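Basic helix-loop-helix, putative, expressed (Oryza sativa subsp. japonica, PDB 5LW0) binds ADP-ribose through its macrodomain and probably takes part in ADP-ribosylation-linked repair of DNA interstrand crosslinks. Local coordinates at residues 35-40 with 74-79; 123-128 with 183-188; 39-44 with 109-114. All blocks are in the same frame, centred on the assembly; numbering follows the deposited sequence. Where two conformers were deposited one is given.

Contact 1: residues 35-40 with 74-79. With AR6 ([(2R,3S,4R,5R)-5-(6-aminopurin-9-yl)-3,4-dihydroxy-oxolan-2-yl]methyl [hydroxy-[[(2R,3S,4R,5S)-3,4,5-trihydroxyoxolan-2-yl]methoxy]phosphoryl] hydrogen phosphate), chain C.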
loop_
_atom_site.group_PDB
_atom_site.type_symbol
_atom_site.label_atom_id
_atom_site.label_comp_id
_atom_site.label_asym_id
_atom_site.label_seq_id
_atom_site.Cartn_x
_atom_site.Cartn_y
_atom_site.Cartn_z
ATOM N N SER A 35 6.292 13.306 -6.204
ATOM C CA SER A 35 6.679 12.268 -7.149
ATOM C C SER A 35 7.516 11.189 -6.483
ATOM O O SER A 35 7.710 10.118 -7.062
ATOM C CB SER A 35 7.431 12.868 -8.373
ATOM O OG SER A 35 8.767 13.144 -8.058
ATOM N N ARG A 36 8.023 11.473 -5.265
ATOM C CA ARG A 36 8.840 10.552 -4.560
ATOM C C ARG A 36 8.202 10.106 -3.242
ATOM O O ARG A 36 8.870 9.674 -2.370
ATOM C CB ARG A 36 10.221 11.192 -4.282
ATOM C CG ARG A 36 11.045 11.418 -5.561
ATOM C CD ARG A 36 12.339 12.161 -5.325
ATOM N NE ARG A 36 12.143 13.549 -4.914
ATOM C CZ ARG A 36 12.339 14.041 -3.700
ATOM N NH1 ARG A 36 12.727 13.273 -2.696
ATOM N NH2 ARG A 36 12.113 15.341 -3.473
ATOM N N THR A 37 6.865 10.147 -3.207
ATOM C CA THR A 37 6.105 9.760 -2.073
ATOM C C THR A 37 5.141 8.636 -2.445
ATOM O O THR A 37 4.415 8.729 -3.430
ATOM C CB THR A 37 5.269 10.929 -1.486
ATOM O OG1 THR A 37 6.105 12.049 -1.144
ATOM C CG2 THR A 37 4.542 10.474 -0.206
ATOM N N LEU A 38 5.174 7.593 -1.626
ATOM C CA LEU A 38 4.242 6.479 -1.715
ATOM C C LEU A 38 3.320 6.494 -0.508
ATOM O O LEU A 38 3.806 6.519 0.613
ATOM C CB LEU A 38 5.023 5.124 -1.662
ATOM C CG LEU A 38 4.151 3.874 -1.538
ATOM C CD1 LEU A 38 3.352 3.665 -2.803
ATOM C CD2 LEU A 38 5.032 2.665 -1.249
ATOM N N ALA A 39 2.037 6.512 -0.743
ATOM C CA ALA A 39 1.049 6.262 0.329
ATOM C C ALA A 39 0.603 4.819 0.204
ATOM O O ALA A 39 0.235 4.352 -0.906
ATOM C CB ALA A 39 -0.123 7.191 0.210
ATOM N N PHE A 40 0.534 4.136 1.304
ATOM C CA PHE A 40 0.096 2.775 1.310
ATOM C C PHE A 40 -0.787 2.503 2.502
ATOM O O PHE A 40 -0.569 3.049 3.606
ATOM C CB PHE A 40 1.293 1.773 1.288
ATOM C CG PHE A 40 2.162 1.848 2.464
ATOM C CD1 PHE A 40 3.107 2.827 2.558
ATOM C CD2 PHE A 40 2.107 0.853 3.483
ATOM C CE1 PHE A 40 3.967 2.881 3.666
ATOM C CE2 PHE A 40 2.966 0.876 4.573
ATOM C CZ PHE A 40 3.919 1.884 4.657
ATOM N N ARG A 74 9.926 8.927 0.273
ATOM C CA ARG A 74 9.131 9.131 1.452
ATOM C C ARG A 74 7.977 8.143 1.430
ATOM O O ARG A 74 7.377 7.906 0.387
ATOM C CB ARG A 74 8.603 10.584 1.486
ATOM C CG ARG A 74 7.857 10.941 2.730
ATOM C CD ARG A 74 7.550 12.475 2.755
ATOM N NE ARG A 74 6.638 12.868 1.678
ATOM C CZ ARG A 74 6.009 14.030 1.626
ATOM N NH1 ARG A 74 6.154 14.890 2.660
ATOM N NH2 ARG A 74 5.146 14.281 0.615
ATOM N N LEU A 75 7.693 7.556 2.594
ATOM C CA LEU A 75 6.684 6.506 2.724
ATOM C C LEU A 75 5.641 6.936 3.733
ATOM O O LEU A 75 5.976 7.352 4.813
ATOM C CB LEU A 75 7.347 5.212 3.212
ATOM C CG LEU A 75 8.506 4.713 2.325
ATOM C CD1 LEU A 75 9.215 3.520 2.993
ATOM C CD2 LEU A 75 8.004 4.308 0.990
ATOM N N VAL A 76 4.382 6.797 3.383
ATOM C CA VAL A 76 3.290 7.284 4.249
ATOM C C VAL A 76 2.234 6.139 4.401
ATOM O O VAL A 76 1.656 5.711 3.434
ATOM C CB VAL A 76 2.588 8.538 3.692
ATOM C CG1 VAL A 76 1.517 8.998 4.656
ATOM C CG2 VAL A 76 3.565 9.633 3.423
ATOM N N LEU A 77 2.079 5.636 5.634
ATOM C CA LEU A 77 1.067 4.657 5.956
ATOM C C LEU A 77 -0.254 5.384 6.224
ATOM O O LEU A 77 -0.311 6.242 7.126
ATOM C CB LEU A 77 1.490 3.790 7.143
ATOM C CG LEU A 77 0.404 2.815 7.687
ATOM C CD1 LEU A 77 0.057 1.714 6.673
ATOM C CD2 LEU A 77 0.879 2.240 8.975
ATOM N N VAL A 78 -1.290 5.019 5.504
ATOM C CA VAL A 78 -2.562 5.677 5.637
ATOM C C VAL A 78 -3.641 4.715 6.122
ATOM O O VAL A 78 -3.658 3.541 5.758
ATOM C CB VAL A 78 -3.010 6.350 4.331
ATOM C CG1 VAL A 78 -1.996 7.408 3.922
ATOM C CG2 VAL A 78 -3.234 5.326 3.227
ATOM N N ASP A 79 -4.563 5.254 6.932
ATOM C CA ASP A 79 -5.791 4.517 7.300
ATOM C C ASP A 79 -6.898 5.572 7.457
ATOM O O ASP A 79 -6.633 6.763 7.696
ATOM C CB ASP A 79 -5.592 3.671 8.561
ATOM C CG ASP A 79 -6.620 2.502 8.681
ATOM O OD1 ASP A 79 -7.397 2.307 7.712
ATOM O OD2 ASP A 79 -6.660 1.809 9.782
HETATM N N1 AR6 C . -8.214 4.765 2.477
HETATM C C2 AR6 C . -7.258 4.342 3.331
HETATM N N3 AR6 C . -7.281 3.179 3.952
HETATM C C4 AR6 C . -8.318 2.307 3.751
HETATM C C5 AR6 C . -9.370 2.638 2.839
HETATM C C6 AR6 C . -9.279 3.949 2.174
HETATM N N6 AR6 C . -10.174 4.361 1.309
HETATM N N7 AR6 C . -10.274 1.548 2.836
HETATM C C8 AR6 C . -9.744 0.612 3.655
HETATM N N9 AR6 C . -8.556 1.055 4.207
HETATM P PA AR6 C . -8.390 -4.194 3.057
HETATM P PB AR6 C . -6.727 -6.664 2.983
HETATM C "C1'" AR6 C . -7.619 0.336 5.044
HETATM O O1A AR6 C . -9.512 -5.046 3.687
HETATM O O1B AR6 C . -6.980 -6.994 4.434
HETATM C C1D AR6 C . -10.057 -6.239 -0.815
HETATM O O1D AR6 C . -11.380 -5.825 -1.081
HETATM C "C2'" AR6 C . -8.182 -0.624 6.085
HETATM O "O2'" AR6 C . -8.740 0.060 7.248
HETATM O O2A AR6 C . -8.707 -3.269 1.943
HETATM O O2B AR6 C . -5.353 -6.838 2.406
HETATM C C2D AR6 C . -9.539 -7.097 -2.007
HETATM O O2D AR6 C . -10.625 -7.377 -2.981
HETATM C "C3'" AR6 C . -6.978 -1.493 6.350
HETATM O "O3'" AR6 C . -6.095 -0.910 7.347
HETATM O O3A AR6 C . -7.167 -5.158 2.582
HETATM C C3D AR6 C . -8.996 -8.352 -1.383
HETATM O O3D AR6 C . -9.957 -9.401 -1.696
HETATM C "C4'" AR6 C . -6.259 -1.544 4.988
HETATM O "O4'" AR6 C . -6.848 -0.550 4.182
HETATM C C4D AR6 C . -8.956 -8.068 0.138
HETATM O O4D AR6 C . -9.906 -7.014 0.423
HETATM C "C5'" AR6 C . -6.375 -2.874 4.287
HETATM O "O5'" AR6 C . -7.726 -3.375 4.314
HETATM C C5D AR6 C . -7.619 -7.562 0.668
HETATM O O5D AR6 C . -7.743 -7.565 2.107
#

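Contact 2: residues 123-128 with 183-188. With AR6 ([(2R,3S,4R,5R)-5-(6-aminopurin-9-yl)-3,4-dihydroxy-oxolan-2-yl]methyl [hydroxy-[[(2R,3S,4R,5S)-3,4,5-trihydroxyoxolan-2-yl]methoxy]phosphoryl] hydrogen phosphate), chain C.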
loop_
_atom_site.group_PDB
_atom_site.type_symbol
_atom_site.label_atom_id
_atom_site.label_comp_id
_atom_site.label_asym_id
_atom_site.label_seq_id
_atom_site.Cartn_x
_atom_site.Cartn_y
_atom_site.Cartn_z
ATOM N N ASN A 123 1.946 10.971 -5.262
ATOM C CA ASN A 123 1.727 10.564 -6.687
ATOM C C ASN A 123 1.565 9.055 -6.855
ATOM O O ASN A 123 1.028 8.588 -7.850
ATOM C CB ASN A 123 2.865 11.019 -7.590
ATOM C CG ASN A 123 2.881 12.510 -7.838
ATOM O OD1 ASN A 123 2.277 13.281 -7.135
ATOM N ND2 ASN A 123 3.678 12.907 -8.813
ATOM N N VAL A 124 2.103 8.257 -5.926
ATOM C CA VAL A 124 2.003 6.825 -6.059
ATOM C C VAL A 124 1.213 6.304 -4.882
ATOM O O VAL A 124 1.512 6.626 -3.738
ATOM C CB VAL A 124 3.386 6.146 -6.108
ATOM C CG1 VAL A 124 3.236 4.650 -6.345
ATOM C CG2 VAL A 124 4.272 6.797 -7.161
ATOM N N ILE A 125 0.197 5.469 -5.150
ATOM C CA ILE A 125 -0.509 4.821 -4.047
ATOM C C ILE A 125 -0.523 3.314 -4.212
ATOM O O ILE A 125 -0.451 2.790 -5.324
ATOM C CB ILE A 125 -1.936 5.355 -3.862
ATOM C CG1 ILE A 125 -2.788 4.990 -5.014
ATOM C CG2 ILE A 125 -1.948 6.880 -3.622
ATOM C CD1 ILE A 125 -4.256 5.373 -4.813
ATOM N N ALA A 126 -0.514 2.608 -3.084
ATOM C CA ALA A 126 -0.637 1.134 -3.093
ATOM C C ALA A 126 -2.055 0.687 -2.858
ATOM O O ALA A 126 -2.808 1.333 -2.107
ATOM C CB ALA A 126 0.247 0.563 -2.028
ATOM N N ASN A 127 -2.403 -0.435 -3.454
ATOM C CA ASN A 127 -3.691 -1.060 -3.304
ATOM C C ASN A 127 -3.566 -2.442 -2.694
ATOM O O ASN A 127 -2.670 -3.192 -3.034
ATOM C CB ASN A 127 -4.320 -1.139 -4.657
ATOM C CG ASN A 127 -5.662 -1.828 -4.622
ATOM O OD1 ASN A 127 -6.422 -1.650 -3.668
ATOM N ND2 ASN A 127 -5.968 -2.598 -5.673
ATOM N N ALA A 128 -4.438 -2.790 -1.734
ATOM C CA ALA A 128 -4.492 -4.107 -1.228
ATOM C C ALA A 128 -5.434 -4.912 -2.126
ATOM O O ALA A 128 -6.637 -4.915 -1.958
ATOM C CB ALA A 128 -4.940 -4.113 0.223
ATOM N N GLU A 183 -6.326 14.104 -7.728
ATOM C CA GLU A 183 -5.389 13.828 -6.633
ATOM C C GLU A 183 -3.922 13.752 -7.053
ATOM O O GLU A 183 -3.051 13.637 -6.175
ATOM C CB GLU A 183 -5.774 12.540 -5.922
ATOM C CG GLU A 183 -7.236 12.460 -5.500
ATOM C CD GLU A 183 -7.660 13.514 -4.468
ATOM O OE1 GLU A 183 -6.806 14.013 -3.696
ATOM O OE2 GLU A 183 -8.888 13.785 -4.402
ATOM N N GLY A 184 -3.632 13.830 -8.352
ATOM C CA GLY A 184 -2.266 13.842 -8.832
ATOM C C GLY A 184 -1.610 12.448 -8.892
ATOM O O GLY A 184 -0.416 12.351 -9.140
ATOM N N VAL A 185 -2.407 11.412 -8.716
ATOM C CA VAL A 185 -1.882 10.028 -8.692
ATOM C C VAL A 185 -1.454 9.666 -10.139
ATOM O O VAL A 185 -2.252 9.789 -11.119
ATOM C CB VAL A 185 -2.902 9.057 -8.186
ATOM C CG1 VAL A 185 -2.429 7.614 -8.323
ATOM C CG2 VAL A 185 -3.300 9.349 -6.750
ATOM N N THR A 186 -0.222 9.188 -10.264
ATOM C CA THR A 186 0.356 8.796 -11.552
ATOM C C THR A 186 0.555 7.257 -11.674
ATOM O O THR A 186 0.692 6.742 -12.776
ATOM C CB THR A 186 1.714 9.466 -11.779
ATOM O OG1 THR A 186 2.635 9.054 -10.758
ATOM C CG2 THR A 186 1.613 10.966 -11.828
ATOM N N HIS A 187 0.552 6.543 -10.533
ATOM C CA HIS A 187 0.764 5.104 -10.522
ATOM C C HIS A 187 0.063 4.496 -9.356
ATOM O O HIS A 187 -0.013 5.102 -8.286
ATOM C CB HIS A 187 2.287 4.763 -10.365
ATOM C CG HIS A 187 3.139 5.197 -11.509
ATOM N ND1 HIS A 187 3.590 6.490 -11.651
ATOM C CD2 HIS A 187 3.687 4.497 -12.521
ATOM C CE1 HIS A 187 4.309 6.584 -12.741
ATOM N NE2 HIS A 187 4.438 5.379 -13.254
ATOM N N ILE A 188 -0.448 3.300 -9.579
ATOM C CA ILE A 188 -1.001 2.479 -8.523
ATOM C C ILE A 188 -0.208 1.186 -8.484
ATOM O O ILE A 188 0.030 0.590 -9.511
ATOM C CB ILE A 188 -2.496 2.195 -8.804
ATOM C CG1 ILE A 188 -3.281 3.554 -8.648
ATOM C CG2 ILE A 188 -3.017 1.100 -7.896
ATOM C CD1 ILE A 188 -4.660 3.493 -9.114
HETATM N N1 AR6 C . -8.214 4.765 2.477
HETATM C C2 AR6 C . -7.258 4.342 3.331
HETATM N N3 AR6 C . -7.281 3.179 3.952
HETATM C C4 AR6 C . -8.318 2.307 3.751
HETATM C C5 AR6 C . -9.370 2.638 2.839
HETATM C C6 AR6 C . -9.279 3.949 2.174
HETATM N N6 AR6 C . -10.174 4.361 1.309
HETATM N N7 AR6 C . -10.274 1.548 2.836
HETATM C C8 AR6 C . -9.744 0.612 3.655
HETATM N N9 AR6 C . -8.556 1.055 4.207
HETATM P PA AR6 C . -8.390 -4.194 3.057
HETATM P PB AR6 C . -6.727 -6.664 2.983
HETATM C "C1'" AR6 C . -7.619 0.336 5.044
HETATM O O1A AR6 C . -9.512 -5.046 3.687
HETATM O O1B AR6 C . -6.980 -6.994 4.434
HETATM C C1D AR6 C . -10.057 -6.239 -0.815
HETATM O O1D AR6 C . -11.380 -5.825 -1.081
HETATM C "C2'" AR6 C . -8.182 -0.624 6.085
HETATM O "O2'" AR6 C . -8.740 0.060 7.248
HETATM O O2A AR6 C . -8.707 -3.269 1.943
HETATM O O2B AR6 C . -5.353 -6.838 2.406
HETATM C C2D AR6 C . -9.539 -7.097 -2.007
HETATM O O2D AR6 C . -10.625 -7.377 -2.981
HETATM C "C3'" AR6 C . -6.978 -1.493 6.350
HETATM O "O3'" AR6 C . -6.095 -0.910 7.347
HETATM O O3A AR6 C . -7.167 -5.158 2.582
HETATM C C3D AR6 C . -8.996 -8.352 -1.383
HETATM O O3D AR6 C . -9.957 -9.401 -1.696
HETATM C "C4'" AR6 C . -6.259 -1.544 4.988
HETATM O "O4'" AR6 C . -6.848 -0.550 4.182
HETATM C C4D AR6 C . -8.956 -8.068 0.138
HETATM O O4D AR6 C . -9.906 -7.014 0.423
HETATM C "C5'" AR6 C . -6.375 -2.874 4.287
HETATM O "O5'" AR6 C . -7.726 -3.375 4.314
HETATM C C5D AR6 C . -7.619 -7.562 0.668
HETATM O O5D AR6 C . -7.743 -7.565 2.107
HETATM O O HOH W 1 4.806 10.708 -10.463
#

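Contact 3: residues 39-44 with 109-114. With AR6 ([(2R,3S,4R,5R)-5-(6-aminopurin-9-yl)-3,4-dihydroxy-oxolan-2-yl]methyl [hydroxy-[[(2R,3S,4R,5S)-3,4,5-trihydroxyoxolan-2-yl]methoxy]phosphoryl] hydrogen phosphate), chain C.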
loop_
_atom_site.group_PDB
_atom_site.type_symbol
_atom_site.label_atom_id
_atom_site.label_comp_id
_atom_site.label_asym_id
_atom_site.label_seq_id
_atom_site.Cartn_x
_atom_site.Cartn_y
_atom_site.Cartn_z
ATOM N N ALA A 39 2.037 6.512 -0.743
ATOM C CA ALA A 39 1.049 6.262 0.329
ATOM C C ALA A 39 0.603 4.819 0.204
ATOM O O ALA A 39 0.235 4.352 -0.906
ATOM C CB ALA A 39 -0.123 7.191 0.210
ATOM N N PHE A 40 0.534 4.136 1.304
ATOM C CA PHE A 40 0.096 2.775 1.310
ATOM C C PHE A 40 -0.787 2.503 2.502
ATOM O O PHE A 40 -0.569 3.049 3.606
ATOM C CB PHE A 40 1.293 1.773 1.288
ATOM C CG PHE A 40 2.162 1.848 2.464
ATOM C CD1 PHE A 40 3.107 2.827 2.558
ATOM C CD2 PHE A 40 2.107 0.853 3.483
ATOM C CE1 PHE A 40 3.967 2.881 3.666
ATOM C CE2 PHE A 40 2.966 0.876 4.573
ATOM C CZ PHE A 40 3.919 1.884 4.657
ATOM N N PRO A 41 -1.751 1.578 2.344
ATOM C CA PRO A 41 -2.531 1.115 3.468
ATOM C C PRO A 41 -1.898 -0.116 4.114
ATOM O O PRO A 41 -0.967 -0.717 3.537
ATOM C CB PRO A 41 -3.821 0.698 2.791
ATOM C CG PRO A 41 -3.353 0.091 1.530
ATOM C CD PRO A 41 -2.106 0.876 1.119
ATOM N N SER A 42 -2.435 -0.528 5.260
ATOM C CA SER A 42 -1.947 -1.702 5.935
ATOM C C SER A 42 -2.435 -2.957 5.207
ATOM O O SER A 42 -3.601 -3.323 5.268
ATOM C CB SER A 42 -2.410 -1.705 7.344
ATOM O OG SER A 42 -2.020 -2.892 8.035
ATOM N N ILE A 43 -1.551 -3.590 4.513
ATOM C CA ILE A 43 -1.898 -4.790 3.761
ATOM C C ILE A 43 -2.259 -5.962 4.640
ATOM O O ILE A 43 -1.620 -6.188 5.665
ATOM C CB ILE A 43 -0.659 -5.224 2.901
ATOM C CG1 ILE A 43 -0.175 -4.081 1.989
ATOM C CG2 ILE A 43 -0.957 -6.484 2.096
ATOM C CD1 ILE A 43 -1.233 -3.510 1.050
ATOM N N SER A 44 -3.374 -6.608 4.294
ATOM C CA SER A 44 -3.827 -7.907 4.909
ATOM C C SER A 44 -4.552 -7.751 6.253
ATOM O O SER A 44 -5.021 -8.728 6.770
ATOM C CB SER A 44 -2.660 -8.923 5.073
ATOM O OG SER A 44 -2.212 -9.397 3.826
ATOM N N GLY A 109 -6.534 9.378 6.637
ATOM C CA GLY A 109 -7.184 9.840 5.442
ATOM C C GLY A 109 -7.639 8.744 4.535
ATOM O O GLY A 109 -7.344 7.594 4.757
ATOM N N ASP A 110 -8.364 9.136 3.529
ATOM C CA ASP A 110 -8.786 8.248 2.468
ATOM C C ASP A 110 -7.665 8.309 1.410
ATOM O O ASP A 110 -7.318 9.381 0.904
ATOM C CB ASP A 110 -10.090 8.779 1.889
ATOM C CG ASP A 110 -10.663 7.914 0.774
ATOM O OD1 ASP A 110 -9.973 7.067 0.186
ATOM O OD2 ASP A 110 -11.878 8.165 0.430
ATOM N N ILE A 111 -7.108 7.149 1.096
ATOM C CA ILE A 111 -6.029 7.046 0.148
ATOM C C ILE A 111 -6.358 7.560 -1.244
ATOM O O ILE A 111 -5.478 7.821 -2.037
ATOM C CB ILE A 111 -5.481 5.610 0.140
ATOM C CG1 ILE A 111 -4.008 5.604 -0.256
ATOM C CG2 ILE A 111 -6.308 4.688 -0.689
ATOM C CD1 ILE A 111 -3.340 4.266 -0.026
ATOM N N THR A 112 -7.678 7.639 -1.564
ATOM C CA THR A 112 -8.124 8.182 -2.847
ATOM C C THR A 112 -8.454 9.681 -2.791
ATOM O O THR A 112 -8.846 10.232 -3.809
ATOM C CB THR A 112 -9.356 7.427 -3.363
ATOM O OG1 THR A 112 -10.492 7.709 -2.542
ATOM C CG2 THR A 112 -9.109 5.949 -3.349
ATOM N N GLN A 113 -8.251 10.314 -1.624
ATOM C CA GLN A 113 -8.505 11.731 -1.477
ATOM C C GLN A 113 -7.386 12.418 -0.676
ATOM O O GLN A 113 -7.639 13.369 0.132
ATOM C CB GLN A 113 -9.831 11.955 -0.754
ATOM C CG GLN A 113 -11.032 11.321 -1.454
ATOM C CD GLN A 113 -12.379 11.683 -0.792
ATOM O OE1 GLN A 113 -12.877 12.769 -0.946
ATOM N NE2 GLN A 113 -12.926 10.759 -0.046
ATOM N N LEU A 114 -6.136 11.997 -0.897
ATOM C CA LEU A 114 -5.091 12.549 -0.116
ATOM C C LEU A 114 -4.841 14.055 -0.385
ATOM O O LEU A 114 -4.506 14.750 0.526
ATOM C CB LEU A 114 -3.780 11.763 -0.328
ATOM C CG LEU A 114 -3.865 10.400 0.303
ATOM C CD1 LEU A 114 -2.692 9.534 -0.171
ATOM C CD2 LEU A 114 -3.963 10.465 1.800
HETATM N N1 AR6 C . -8.214 4.765 2.477
HETATM C C2 AR6 C . -7.258 4.342 3.331
HETATM N N3 AR6 C . -7.281 3.179 3.952
HETATM C C4 AR6 C . -8.318 2.307 3.751
HETATM C C5 AR6 C . -9.370 2.638 2.839
HETATM C C6 AR6 C . -9.279 3.949 2.174
HETATM N N6 AR6 C . -10.174 4.361 1.309
HETATM N N7 AR6 C . -10.274 1.548 2.836
HETATM C C8 AR6 C . -9.744 0.612 3.655
HETATM N N9 AR6 C . -8.556 1.055 4.207
HETATM P PA AR6 C . -8.390 -4.194 3.057
HETATM P PB AR6 C . -6.727 -6.664 2.983
HETATM C "C1'" AR6 C . -7.619 0.336 5.044
HETATM O O1A AR6 C . -9.512 -5.046 3.687
HETATM O O1B AR6 C . -6.980 -6.994 4.434
HETATM C C1D AR6 C . -10.057 -6.239 -0.815
HETATM O O1D AR6 C . -11.380 -5.825 -1.081
HETATM C "C2'" AR6 C . -8.182 -0.624 6.085
HETATM O "O2'" AR6 C . -8.740 0.060 7.248
HETATM O O2A AR6 C . -8.707 -3.269 1.943
HETATM O O2B AR6 C . -5.353 -6.838 2.406
HETATM C C2D AR6 C . -9.539 -7.097 -2.007
HETATM O O2D AR6 C . -10.625 -7.377 -2.981
HETATM C "C3'" AR6 C . -6.978 -1.493 6.350
HETATM O "O3'" AR6 C . -6.095 -0.910 7.347
HETATM O O3A AR6 C . -7.167 -5.158 2.582
HETATM C C3D AR6 C . -8.996 -8.352 -1.383
HETATM O O3D AR6 C . -9.957 -9.401 -1.696
HETATM C "C4'" AR6 C . -6.259 -1.544 4.988
HETATM O "O4'" AR6 C . -6.848 -0.550 4.182
HETATM C C4D AR6 C . -8.956 -8.068 0.138
HETATM O O4D AR6 C . -9.906 -7.014 0.423
HETATM C "C5'" AR6 C . -6.375 -2.874 4.287
HETATM O "O5'" AR6 C . -7.726 -3.375 4.314
HETATM C C5D AR6 C . -7.619 -7.562 0.668
HETATM O O5D AR6 C . -7.743 -7.565 2.107
#

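Contact 1: residues 35-40 with 74-79
In the conformer modelled, two nitrogens of Arg74 grip Thr37 OG1, with NE at 3.0 Å and NH2 at the same distance, both nearly in the guanidinium plane; the hydroxyl is also hydrogen-bonded to Ile33 O. The bend at chi3 (65°) puts NE beside the hydroxyl, and the edge carrying NE and NH2 faces it. The pair opens a parallel pairing of strands 37-40 and 74-79, the two strands of a beta-alpha-beta crossover made through helix 52-69 in the macrodomain sheet. Backbone bonds run in sequence from Arg74 N to Arg36 O through Val78 N to Phe40 O, the latter 2.8 Å. On the face of Leu38 and Phe40, the phenylalanine CG sits between the backbone N and the carbonyl carbon (chi1 63°), and the ring lies over the neighbouring strand. Leu77 CA stands 4.2 Å from the ring centroid as a CH-pi contact over one face, while Leu75 CB comes to the ring edge. Phe223 of helix 208-230 meets this ring edge-to-face. At the C-terminal end of strand 74-79, where Ser84 OG holds Asp79 OD2, Asp79 OD1 accepts a hydrogen bond from O2' of the adenosine ribose of ADP-ribose, at 2.7 Å.

Contact 2: residues 123-128 with 183-188
Asn123 O receives the backbone N of Thr186 at 2.8 Å, in the carbonyl plane, and a weak second bond from His187 N. This carbonyl starts the parallel pairing of strands 124-128 and 187-192 in the macrodomain sheet, which Ile125 N continues by bonding to His187 O at 3.2 Å. Strand 124-128 ends at the ligand, with Ala128 CB 3.4 Å from O3A of ADP-ribose. The close apolar part lies on the face of Ile125 and Ile188, whose side chains run side by side and point the same way. Their CG1 atoms approach to 3.9 Å, that of Ile125 lying between the backbone N and the carbonyl carbon (chi1 67°). Val185 CG2 meets Ile125 CG2, and Leu179 of helix 178-183 packs against both residues. The other end is a water-bridged polar margin. There Thr186 and His187 are partly exposed, and a water bridges the side chains, 3.0 Å from Asn123 ND2 and 2.7 Å from Thr186 OG1. The same hydroxyl is hydrogen-bonded to His187 ND1 at 2.9 Å. Asn123 OD1 turns to other partners, Arg121 NE and Ser34 OG, while Arg121 NH2 bonds to Gly184 O. An alanine at Asn123 would probably leave Arg121 NE and Ser34 OG without this acceptor and the bridging water without its amide donor. The amide thus uses both ends, its oxygen accepting from protein donors and its nitrogen giving to water, so that a polar network closes the margin of an apolar strand pairing.

Contact 3: residues 39-44 with 109-114
Ile111 sits in a type I beta turn from Asp110 to Gln113, closed by Gln113 N to Asp110 O; Ile111 of this turn and Leu114 just after it pack against the end of strand 37-40 and the loop after it. Across the contact the side chains meet through carbon atoms alone. Ile111 CD1 does most of the touching: it lies 3.8 Å from Pro41 CD, and the backbone oxygen Ala39 O is 3.7 Å from this same methyl. With CG1 anti to the backbone N (chi1 -152°), the longer branch is directed to the strand, while CB and CG2 lie near the adenine. Leu114 CD1 presses on Ala39 CB at 3.5 Å, a tight carbon pair.

The polar side of the turn serves the ligand, ADP-ribose. Ile111 N gives a nearly straight bond (175°) to adenine N1 at 3.0 Å, and the adenine amino group N6 gives an equally straight one to Asp110 OD1 at 2.9 Å. That oxygen also accepts from Thr112 N, an Asx turn, and from Thr112 OG1, both reaching it from the same face of the carboxylate plane. Gln113 NE2 holds the other oxygen, OD2, at 2.8 Å, with OD2 in its amide plane. At the far end of segment 39-44, Ser44 N donates to the phosphate oxygen O2B at 2.7 Å, and Pro41 CB faces the adenosine ribose. Three protein donors on one carboxylate fix its rotation and would probably favour its charged form, so the turn offers adenine a paired acceptor and donor that match N6 and N1.

Overall arrangement
The three contacts lie close together, their centres 8 to 9 Å apart. Contacts 1 and 2 lie in the mixed six-stranded macrodomain sheet, and contact 3 packs the loop between strands 104-108 and 124-128 against the end of strand 37-40. That strand is central: contact 1 pairs it with strand 74-79, and its other neighbour, strand 124-128, carries contact 2. Ala39 is hydrogen-bonded through its backbone to Val124 and Ala126, joining contacts 1 and 2. Contacts 1 and 3 start from overlapping segments on strand 37-40 and share Ala39 and Phe40; contact 2 follows later in the chain. All three reach ADP-ribose, so the ends of neighbouring strands and their loops build one pocket.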